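Long-range contact in ferritin (Mycoplasma penetrans, PDB 7DIE), which probably stores iron in a 24-subunit shell, oxidising ferrous ions at atypical ferroxidase centres after uptake through the B-channels: residues H19-Y30 with A98-V109. Sequence-based numbering, arbitrary orientation.
Sequences HYNVELCAANLY and ALKMESKVRESV
Tyr30 and Glu102 close one end of the contact between residues 19-30 and 98-109 with a hydrogen bond, His19 and Ser108 the other. Tyr30 OH donates to Glu102 OE1 over 2.5 Å, reaching the oxygen on its anti side; the two side chains cross at about a right angle, although ring and carboxylate planes are only 34° apart. At the other end His19 ND1 and Ser108 OG lie 2.9 Å apart in a nearly straight bond (167°), the hydroxyl at the ring edge. The other ring nitrogen, His19 NE2, gives a more bent bond to Glu23 OE2 (2.7 Å), one turn along. The segments, on helices 10-39 and 91-118 of the ferritin four-helix bundle, run antiparallel, their axes 9.5 Å apart at closest approach. Lys56 bridges Glu23 and Glu102, probably easing the repulsion between these carboxylates; Glu23 also bonds His60, an iron ligand, and Glu102 touches Asp138, another. Apolar packing is knobs-into-holes. Met101 enters among Cys25, Ala26, Leu29 and Tyr30; the bend at chi2 (76°) brings Met101 SD to 3.9 Å from Cys25 SG, and Leu29 CD2 presses tightly on Met101 CB at 3.5 Å. Val105 fills the next hole, its CG2 3.8 Å from Ala26 CB while CG1 lies against the Glu23 carboxylate.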
loop_
_atom_site.group_PDB
_atom_site.type_symbol
_atom_site.label_atom_id
_atom_site.label_comp_id
_atom_site.label_asym_id
_atom_site.label_seq_id
_atom_site.Cartn_x
_atom_site.Cartn_y
_atom_site.Cartn_z
ATOM N N HIS A 19 31.779 -42.973 0.393
ATOM C CA HIS A 19 31.612 -41.836 -0.497
ATOM C C HIS A 19 31.532 -40.520 0.285
ATOM O O HIS A 19 32.026 -39.485 -0.184
ATOM C CB HIS A 19 30.384 -41.995 -1.377
ATOM C CG HIS A 19 30.264 -40.871 -2.346
ATOM N ND1 HIS A 19 31.204 -40.655 -3.333
ATOM C CD2 HIS A 19 29.413 -39.822 -2.392
ATOM C CE1 HIS A 19 30.902 -39.545 -3.980
ATOM N NE2 HIS A 19 29.820 -39.023 -3.430
ATOM N N TYR A 20 30.920 -40.530 1.473
ATOM C CA TYR A 20 30.995 -39.340 2.327
ATOM C C TYR A 20 32.446 -38.934 2.556
ATOM O O TYR A 20 32.806 -37.752 2.444
ATOM C CB TYR A 20 30.285 -39.598 3.663
ATOM C CG TYR A 20 30.248 -38.384 4.599
ATOM C CD1 TYR A 20 31.366 -38.007 5.323
ATOM C CD2 TYR A 20 29.080 -37.654 4.775
ATOM C CE1 TYR A 20 31.344 -36.909 6.176
ATOM C CE2 TYR A 20 29.035 -36.556 5.645
ATOM C CZ TYR A 20 30.175 -36.192 6.344
ATOM O OH TYR A 20 30.173 -35.102 7.205
ATOM N N ASN A 21 33.304 -39.908 2.887
ATOM C CA ASN A 21 34.714 -39.589 3.104
ATOM C C ASN A 21 35.364 -39.036 1.842
ATOM O O ASN A 21 36.275 -38.214 1.930
ATOM C CB ASN A 21 35.476 -40.832 3.592
ATOM C CG ASN A 21 35.226 -41.134 5.056
ATOM O OD1 ASN A 21 35.960 -40.666 5.928
ATOM N ND2 ASN A 21 34.175 -41.899 5.340
ATOM N N VAL A 22 34.932 -39.493 0.665
ATOM C CA VAL A 22 35.520 -38.988 -0.575
ATOM C C VAL A 22 35.074 -37.552 -0.838
ATOM O O VAL A 22 35.876 -36.707 -1.274
ATOM C CB VAL A 22 35.172 -39.921 -1.748
ATOM C CG1 VAL A 22 35.601 -39.293 -3.078
ATOM C CG2 VAL A 22 35.848 -41.292 -1.552
ATOM N N GLU A 23 33.797 -37.240 -0.578
ATOM C CA GLU A 23 33.359 -35.841 -0.713
ATOM C C GLU A 23 34.059 -34.938 0.301
ATOM O O GLU A 23 34.397 -33.785 -0.005
ATOM C CB GLU A 23 31.841 -35.734 -0.539
ATOM C CG GLU A 23 31.021 -36.584 -1.527
ATOM C CD GLU A 23 30.721 -35.850 -2.828
ATOM O OE1 GLU A 23 31.411 -34.845 -3.138
ATOM O OE2 GLU A 23 29.786 -36.278 -3.540
ATOM N N LEU A 24 34.261 -35.436 1.523
ATOM C CA LEU A 24 34.985 -34.668 2.531
ATOM C C LEU A 24 36.457 -34.542 2.167
ATOM O O LEU A 24 37.087 -33.516 2.439
ATOM C CB LEU A 24 34.826 -35.334 3.908
ATOM C CG LEU A 24 35.612 -34.734 5.081
ATOM C CD1 LEU A 24 35.294 -33.240 5.242
ATOM C CD2 LEU A 24 35.307 -35.522 6.383
ATOM N N CYS A 25 37.030 -35.578 1.556
ATOM C CA CYS A 25 38.412 -35.455 1.116
ATOM C C CYS A 25 38.533 -34.320 0.108
ATOM O O CYS A 25 39.457 -33.495 0.184
ATOM C CB CYS A 25 38.890 -36.789 0.524
ATOM S SG CYS A 25 40.618 -36.777 -0.000
ATOM N N ALA A 26 37.556 -34.219 -0.799
ATOM C CA ALA A 26 37.522 -33.133 -1.771
ATOM C C ALA A 26 37.379 -31.789 -1.078
ATOM O O ALA A 26 38.104 -30.841 -1.392
ATOM C CB ALA A 26 36.376 -33.349 -2.766
ATOM N N ALA A 27 36.442 -31.689 -0.126
ATOM C CA ALA A 27 36.273 -30.445 0.629
ATOM C C ALA A 27 37.572 -30.048 1.309
ATOM O O ALA A 27 38.015 -28.896 1.206
ATOM C CB ALA A 27 35.160 -30.600 1.675
ATOM N N ASN A 28 38.185 -31.000 2.021
ATOM C CA ASN A 28 39.453 -30.755 2.700
ATOM C C ASN A 28 40.527 -30.297 1.730
ATOM O O ASN A 28 41.295 -29.380 2.037
ATOM C CB ASN A 28 39.908 -32.024 3.432
ATOM C CG ASN A 28 39.128 -32.256 4.712
ATOM O OD1 ASN A 28 38.600 -31.306 5.288
ATOM N ND2 ASN A 28 39.067 -33.512 5.175
ATOM N N LEU A 29 40.620 -30.943 0.569
ATOM C CA LEU A 29 41.594 -30.508 -0.430
ATOM C C LEU A 29 41.289 -29.097 -0.918
ATOM O O LEU A 29 42.196 -28.255 -1.033
ATOM C CB LEU A 29 41.633 -31.494 -1.607
ATOM C CG LEU A 29 42.590 -31.016 -2.711
ATOM C CD1 LEU A 29 44.055 -31.044 -2.238
ATOM C CD2 LEU A 29 42.418 -31.803 -4.001
ATOM N N TYR A 30 40.010 -28.799 -1.178
ATOM C CA TYR A 30 39.669 -27.488 -1.736
ATOM C C TYR A 30 39.948 -26.364 -0.743
ATOM O O TYR A 30 40.389 -25.274 -1.137
ATOM C CB TYR A 30 38.199 -27.463 -2.201
ATOM C CG TYR A 30 37.919 -28.469 -3.303
ATOM C CD1 TYR A 30 38.956 -28.948 -4.103
ATOM C CD2 TYR A 30 36.629 -28.973 -3.527
ATOM C CE1 TYR A 30 38.722 -29.894 -5.108
ATOM C CE2 TYR A 30 36.383 -29.919 -4.534
ATOM C CZ TYR A 30 37.447 -30.376 -5.317
ATOM O OH TYR A 30 37.250 -31.313 -6.312
ATOM N N ALA A 98 43.102 -30.334 -8.215
ATOM C CA ALA A 98 41.650 -30.229 -8.086
ATOM C C ALA A 98 40.934 -31.090 -9.121
ATOM O O ALA A 98 39.937 -31.752 -8.809
ATOM C CB ALA A 98 41.219 -28.766 -8.224
ATOM N N LEU A 99 41.410 -31.068 -10.373
ATOM C CA LEU A 99 40.793 -31.890 -11.411
ATOM C C LEU A 99 40.902 -33.377 -11.082
ATOM O O LEU A 99 39.943 -34.136 -11.278
ATOM C CB LEU A 99 41.447 -31.589 -12.762
ATOM C CG LEU A 99 40.803 -32.204 -14.000
ATOM C CD1 LEU A 99 39.386 -31.681 -14.164
ATOM C CD2 LEU A 99 41.640 -31.886 -15.242
ATOM N N LYS A 100 42.068 -33.818 -10.593
ATOM C CA LYS A 100 42.213 -35.221 -10.209
ATOM C C LYS A 100 41.254 -35.582 -9.082
ATOM O O LYS A 100 40.645 -36.660 -9.088
ATOM C CB LYS A 100 43.652 -35.516 -9.771
ATOM C CG LYS A 100 44.666 -35.517 -10.887
ATOM C CD LYS A 100 46.084 -35.681 -10.336
ATOM C CE LYS A 100 47.098 -35.037 -11.279
ATOM N NZ LYS A 100 48.380 -34.712 -10.595
ATOM N N MET A 101 41.104 -34.685 -8.110
ATOM C CA MET A 101 40.240 -34.965 -6.966
ATOM C C MET A 101 38.784 -35.068 -7.386
ATOM O O MET A 101 38.092 -36.025 -7.029
ATOM C CB MET A 101 40.405 -33.871 -5.919
ATOM C CG MET A 101 39.483 -34.025 -4.725
ATOM S SD MET A 101 40.101 -35.325 -3.632
ATOM C CE MET A 101 38.772 -36.521 -3.659
ATOM N N GLU A 102 38.284 -34.071 -8.128
ATOM C CA GLU A 102 36.873 -34.115 -8.497
ATOM C C GLU A 102 36.593 -35.294 -9.411
ATOM O O GLU A 102 35.517 -35.902 -9.347
ATOM C CB GLU A 102 36.451 -32.801 -9.160
ATOM C CG GLU A 102 34.949 -32.608 -9.177
ATOM C CD GLU A 102 34.338 -32.653 -7.779
ATOM O OE1 GLU A 102 34.863 -31.985 -6.869
ATOM O OE2 GLU A 102 33.320 -33.336 -7.598
ATOM N N SER A 103 37.550 -35.640 -10.264
ATOM C CA SER A 103 37.353 -36.814 -11.095
ATOM C C SER A 103 37.211 -38.067 -10.235
ATOM O O SER A 103 36.393 -38.946 -10.549
ATOM C CB SER A 103 38.499 -36.933 -12.104
ATOM O OG SER A 103 38.337 -38.114 -12.871
ATOM N N LYS A 104 37.944 -38.145 -9.118
ATOM C CA LYS A 104 37.770 -39.284 -8.221
ATOM C C LYS A 104 36.432 -39.247 -7.495
ATOM O O LYS A 104 35.857 -40.311 -7.226
ATOM C CB LYS A 104 38.902 -39.363 -7.197
ATOM C CG LYS A 104 40.263 -39.683 -7.803
ATOM C CD LYS A 104 41.366 -39.624 -6.743
ATOM C CE LYS A 104 42.750 -39.918 -7.336
ATOM N NZ LYS A 104 42.838 -41.247 -8.022
ATOM N N VAL A 105 35.935 -38.056 -7.134
ATOM C CA VAL A 105 34.584 -37.969 -6.580
ATOM C C VAL A 105 33.586 -38.581 -7.551
ATOM O O VAL A 105 32.729 -39.383 -7.169
ATOM C CB VAL A 105 34.203 -36.505 -6.271
ATOM C CG1 VAL A 105 32.746 -36.443 -5.805
ATOM C CG2 VAL A 105 35.108 -35.901 -5.248
ATOM N N ARG A 106 33.672 -38.181 -8.822
ATOM C CA ARG A 106 32.748 -38.674 -9.836
ATOM C C ARG A 106 32.851 -40.194 -9.984
ATOM O O ARG A 106 31.834 -40.889 -10.122
ATOM C CB ARG A 106 33.040 -37.959 -11.156
ATOM C CG ARG A 106 32.230 -38.460 -12.356
ATOM C CD ARG A 106 32.510 -37.562 -13.557
ATOM N NE ARG A 106 31.821 -37.987 -14.777
ATOM C CZ ARG A 106 32.433 -38.494 -15.841
ATOM N NH1 ARG A 106 33.755 -38.655 -15.826
ATOM N NH2 ARG A 106 31.728 -38.845 -16.913
ATOM N N GLU A 107 34.067 -40.739 -9.932
ATOM C CA GLU A 107 34.186 -42.200 -10.040
ATOM C C GLU A 107 33.604 -42.898 -8.817
ATOM O O GLU A 107 32.990 -43.966 -8.939
ATOM C CB GLU A 107 35.643 -42.601 -10.262
ATOM C CG GLU A 107 36.096 -42.332 -11.702
ATOM C CD GLU A 107 35.067 -42.779 -12.765
ATOM O OE1 GLU A 107 34.499 -41.896 -13.488
ATOM O OE2 GLU A 107 34.847 -44.015 -12.873
ATOM N N SER A 108 33.789 -42.311 -7.630
ATOM C CA SER A 108 33.148 -42.830 -6.424
ATOM C C SER A 108 31.624 -42.852 -6.557
ATOM O O SER A 108 30.979 -43.864 -6.256
ATOM C CB SER A 108 33.578 -42.001 -5.210
ATOM O OG SER A 108 33.151 -42.628 -4.026
ATOM N N VAL A 109 31.023 -41.734 -6.985
ATOM C CA VAL A 109 29.580 -41.722 -7.235
ATOM C C VAL A 109 29.178 -42.893 -8.128
ATOM O O VAL A 109 28.228 -43.630 -7.837
ATOM C CB VAL A 109 29.146 -40.382 -7.862
ATOM C CG1 VAL A 109 27.692 -40.474 -8.354
ATOM C CG2 VAL A 109 29.308 -39.242 -6.853
#